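Local coordinates for 2-oxo-1,2-dihydroquinoline 8-monooxygenase, oxygenase component (Pseudomonas putida, PDB 1Z01) that hydroxylates 2-oxo-1,2-dihydroquinoline at carbon 8 as the terminal oxygenase, with a Rieske [2Fe-2S] cluster and a mononuclear iron, at the interface of chains A and B. Residues are numbered along the deposited sequence; one frame, centred on the assembly and turned at random. Chains: chain A/B, 2-oxo-1,2-dihydroquinoline 8-monooxygenase, oxygenase component.

Contacts 1 and 2 are neighbouring parts of one interface in the homotrimer. Their C-alpha centres lie about 8 Å apart. Both include A:Val123, just past strand 119-122 of chain A, and B:Leu282 of strand 282-283. In contact 1 the Rieske-domain surface of chain A meets B:Leu280 and the 3-10 helix 221-225 of chain B. Contact 2 continues along the chain A loop from A:Val123 to A:Pro126. There it meets chain B around strands 241-244, 271-274 and 276-277. Together they help hold the Rieske domain of one subunit against the catalytic domain of the next.

Contact 1: the interface of chains A and B. Residues chain A 98-99, 104, 111, 120-121, 123; chain B 223, 280, 282.
B:Leu280 pushes both its methyl groups into a patch of chain A formed by A:Phe98, A:Thr99 and A:Thr111. It hides 90 Å², more than any other residue in this contact. Its CG lies anti to its own carbonyl carbon (chi1 -75°). From there CD2 of B:Leu280 lies 3.6 Å from CD1 of the A:Phe98 ring. The other branch, CD1 of B:Leu280, meets the methyl CG2 of A:Thr111 tip to tip at 3.7 Å. CD1 is also modelled against A:Thr121, too close to be trusted. A:Thr99 borders the backbone of B:Leu280, with its CG2 methyl 3.9 Å from CA of B:Leu280. B:Leu280 is poorly ordered, so the fine placement of its methyls is uncertain.

B:Leu282, also poorly ordered, crosses A:Phe98 at about a right angle. Its CD1 sits over one face of the A:Phe98 ring, offset toward the rim and 4.0 Å from the ring centroid. The ring edge is met in its plane by the hydroxyl OG of A:Ser104. The OG of A:Ser104 is hydrogen-bonded to the hydroxyl OG1 of A:Thr111 at 2.8 Å. The bond pairs two polar groups within chain A and should help fix the rotation of A:Thr111, whose methyl faces B:Leu280.

The contact thins out toward B:Leu223, which hides 23 Å². Its side chain crosses that of A:Val123 at a slant, and CD1 of B:Leu223 lies 3.8 Å from CB of A:Val123. No hydrogen bond or salt bridge crosses this patch.

B:Leu223 lies between the iron ligands B:His221 and B:His225. The contact thus joins one subunit's Rieske domain to the helix carrying the neighbour's mononuclear iron site. It probably helps position the two centres for the electron transfer between subunits known in this family.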
# COMPACT_ATOMS: atom_id res chain seq x y z
N PHE A 98 -25.97 23.84 12.65
CA PHE A 98 -26.48 25.14 13.07
C PHE A 98 -27.82 25.09 13.80
O PHE A 98 -28.20 26.05 14.47
CB PHE A 98 -26.61 26.08 11.87
CG PHE A 98 -25.32 26.33 11.15
CD1 PHE A 98 -24.99 25.61 10.01
CD2 PHE A 98 -24.41 27.27 11.64
CE1 PHE A 98 -23.77 25.82 9.36
CE2 PHE A 98 -23.20 27.49 11.00
CZ PHE A 98 -22.88 26.77 9.86
N THR A 99 -28.53 23.98 13.67
CA THR A 99 -29.82 23.83 14.33
C THR A 99 -29.96 22.41 14.85
O THR A 99 -29.19 21.53 14.48
CB THR A 99 -30.99 24.12 13.36
OG1 THR A 99 -31.06 23.10 12.37
CG2 THR A 99 -30.80 25.47 12.67
N SER A 104 -24.91 20.29 8.58
CA SER A 104 -24.40 20.93 7.38
C SER A 104 -23.02 20.43 6.98
O SER A 104 -22.28 19.88 7.80
CB SER A 104 -24.33 22.45 7.60
OG SER A 104 -25.58 22.97 8.02
N THR A 111 -26.92 21.83 3.54
CA THR A 111 -27.51 21.47 4.82
C THR A 111 -28.64 20.46 4.67
O THR A 111 -29.54 20.64 3.85
CB THR A 111 -28.02 22.76 5.51
OG1 THR A 111 -26.92 23.66 5.66
CG2 THR A 111 -28.62 22.45 6.88
N VAL A 120 -32.32 20.84 2.80
CA VAL A 120 -33.21 21.94 3.17
C VAL A 120 -32.71 23.34 2.80
O VAL A 120 -33.50 24.27 2.71
CB VAL A 120 -33.53 21.92 4.68
CG1 VAL A 120 -34.18 20.58 5.04
CG2 VAL A 120 -32.27 22.14 5.47
N THR A 121 -31.40 23.48 2.60
CA THR A 121 -30.82 24.76 2.21
C THR A 121 -29.30 24.68 2.02
O THR A 121 -28.67 23.64 2.24
CB THR A 121 -31.11 25.86 3.25
OG1 THR A 121 -30.77 27.15 2.71
CG2 THR A 121 -30.27 25.63 4.50
N VAL A 123 -26.20 27.14 3.14
CA VAL A 123 -25.86 28.31 3.92
C VAL A 123 -25.77 29.62 3.15
O VAL A 123 -26.56 30.53 3.39
CB VAL A 123 -24.54 28.09 4.70
CG1 VAL A 123 -24.27 29.27 5.62
CG2 VAL A 123 -24.65 26.79 5.51
N LEU B 223 -16.85 29.25 3.89
CA LEU B 223 -17.28 28.67 5.15
C LEU B 223 -16.13 27.95 5.85
O LEU B 223 -16.08 27.90 7.07
CB LEU B 223 -18.43 27.69 4.87
CG LEU B 223 -19.78 27.92 5.54
CD1 LEU B 223 -20.89 27.25 4.71
CD2 LEU B 223 -19.75 27.36 6.96
N LEU B 280 -32.20 27.64 8.18
CA LEU B 280 -31.43 27.58 9.43
C LEU B 280 -31.68 28.75 10.39
O LEU B 280 -31.75 28.56 11.60
CB LEU B 280 -29.93 27.49 9.13
CG LEU B 280 -29.48 26.12 8.65
CD1 LEU B 280 -30.37 25.62 7.53
CD2 LEU B 280 -28.05 26.24 8.20
N LEU B 282 -29.85 31.86 10.00
CA LEU B 282 -28.60 32.60 10.09
C LEU B 282 -28.69 33.95 9.40
O LEU B 282 -29.49 34.13 8.48
CB LEU B 282 -27.46 31.82 9.45
CG LEU B 282 -26.87 30.62 10.18
CD1 LEU B 282 -25.91 29.85 9.26
CD2 LEU B 282 -26.17 31.14 11.42

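Contact 2: the interface of chains A and B. Residues chain A 122-124, 126; chain B 240-241, 274, 276-277, 282.
The methyl of A:Ala124 fits against B:Leu240 and B:Gly241, at the start of strand 241-244. CB of A:Ala124 lies 3.3 Å from CB of B:Leu240 and 3.6 Å from CA of B:Gly241. The fit is close and appears to leave little room for a longer side chain. B:Val274 packs against the backbone of A:Ala124. Its CG1, anti to the backbone N (chi1 -178°), comes within 3.8 Å of the CA of A:Ala124. Its other methyl, CG2, points at the carbonyl O of A:Ala124, though the modelled approach is too short to be reliable. An alanine in place of B:Val274 would probably remove the CG1 contact, opening a gap beside CA of A:Ala124 and letting this part of the loop shift.

B:Leu240 turns its two branches to different parts of A:Val123. CD1 of B:Leu240 touches the carbonyl O of A:Val123 at 3.3 Å. CD2 of B:Leu240 meets CG1 of A:Val123 at 3.9 Å, and the two side chains cross at about a right angle.

B:Asn277 extends its amide toward the chain A loop, with CG anti to its backbone N (chi1 -169°). OD1 of B:Asn277 is 3.3 Å from the carbonyl O of A:Ile122 and also near that of A:Val123. No hydrogen bond forms as modelled. The amide may be modelled the wrong way round, and ND2 in that position could donate to these carbonyls. CB of A:Pro126 is 3.4 Å from OD1 of B:Asn277, and its CG borders the carbonyl O of B:Glu276.

The patch relies on close fit, with apolar groups packed against backbone as well as side chains. It seats the loop following strand 119-122 on the adjacent subunit's catalytic domain and probably supports trimer assembly.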
# COMPACT_ATOMS: atom_id res chain seq x y z
N ILE A 122 -28.73 25.80 1.58
CA ILE A 122 -27.29 25.91 1.38
C ILE A 122 -26.97 27.23 2.07
O ILE A 122 -27.44 28.29 1.66
CB ILE A 122 -26.94 26.00 -0.12
CG1 ILE A 122 -27.42 24.73 -0.83
CG2 ILE A 122 -25.43 26.20 -0.28
CD1 ILE A 122 -27.34 24.81 -2.34
N VAL A 123 -26.20 27.14 3.14
CA VAL A 123 -25.86 28.31 3.92
C VAL A 123 -25.77 29.62 3.15
O VAL A 123 -26.56 30.53 3.39
CB VAL A 123 -24.54 28.09 4.70
CG1 VAL A 123 -24.27 29.27 5.62
CG2 VAL A 123 -24.65 26.79 5.51
N ALA A 124 -24.83 29.72 2.21
CA ALA A 124 -24.65 30.96 1.45
C ALA A 124 -25.26 30.98 0.05
O ALA A 124 -24.79 31.71 -0.83
CB ALA A 124 -23.16 31.28 1.36
N PRO A 126 -29.14 30.18 -0.30
CA PRO A 126 -30.49 29.79 0.11
C PRO A 126 -31.58 29.69 -0.95
O PRO A 126 -32.63 29.08 -0.71
CB PRO A 126 -30.83 30.82 1.17
CG PRO A 126 -30.16 32.05 0.65
CD PRO A 126 -28.80 31.52 0.24
N LEU B 240 -21.42 34.68 4.48
CA LEU B 240 -21.59 33.25 4.33
C LEU B 240 -20.83 32.80 3.07
O LEU B 240 -20.15 31.77 3.07
CB LEU B 240 -23.08 32.92 4.23
CG LEU B 240 -23.94 33.49 5.36
CD1 LEU B 240 -25.40 33.15 5.12
CD2 LEU B 240 -23.47 32.94 6.70
N GLY B 241 -20.94 33.59 2.00
CA GLY B 241 -20.27 33.29 0.74
C GLY B 241 -20.58 34.37 -0.28
O GLY B 241 -21.10 35.42 0.08
N VAL B 274 -23.29 36.95 0.56
CA VAL B 274 -24.49 36.46 1.23
C VAL B 274 -24.41 36.73 2.71
O VAL B 274 -23.37 36.52 3.33
CB VAL B 274 -24.68 34.96 1.02
CG1 VAL B 274 -25.97 34.51 1.69
CG2 VAL B 274 -24.69 34.63 -0.45
N GLU B 276 -27.53 36.09 4.87
CA GLU B 276 -28.50 35.31 5.62
C GLU B 276 -29.05 34.03 4.99
O GLU B 276 -28.96 33.80 3.78
CB GLU B 276 -29.68 36.21 6.02
CG GLU B 276 -30.25 36.97 4.85
CD GLU B 276 -31.17 38.08 5.28
OE1 GLU B 276 -31.54 38.91 4.44
OE2 GLU B 276 -31.55 38.12 6.47
N ASN B 277 -29.66 33.22 5.86
CA ASN B 277 -30.29 31.96 5.48
C ASN B 277 -31.52 31.82 6.39
O ASN B 277 -31.40 31.55 7.58
CB ASN B 277 -29.33 30.80 5.74
CG ASN B 277 -29.83 29.51 5.13
OD1 ASN B 277 -29.65 29.26 3.93
ND2 ASN B 277 -30.49 28.69 5.93
N LEU B 282 -29.85 31.86 10.00
CA LEU B 282 -28.60 32.60 10.09
C LEU B 282 -28.69 33.95 9.40
O LEU B 282 -29.49 34.13 8.48
CB LEU B 282 -27.46 31.82 9.45
CG LEU B 282 -26.87 30.62 10.18
CD1 LEU B 282 -25.91 29.85 9.26
CD2 LEU B 282 -26.17 31.14 11.42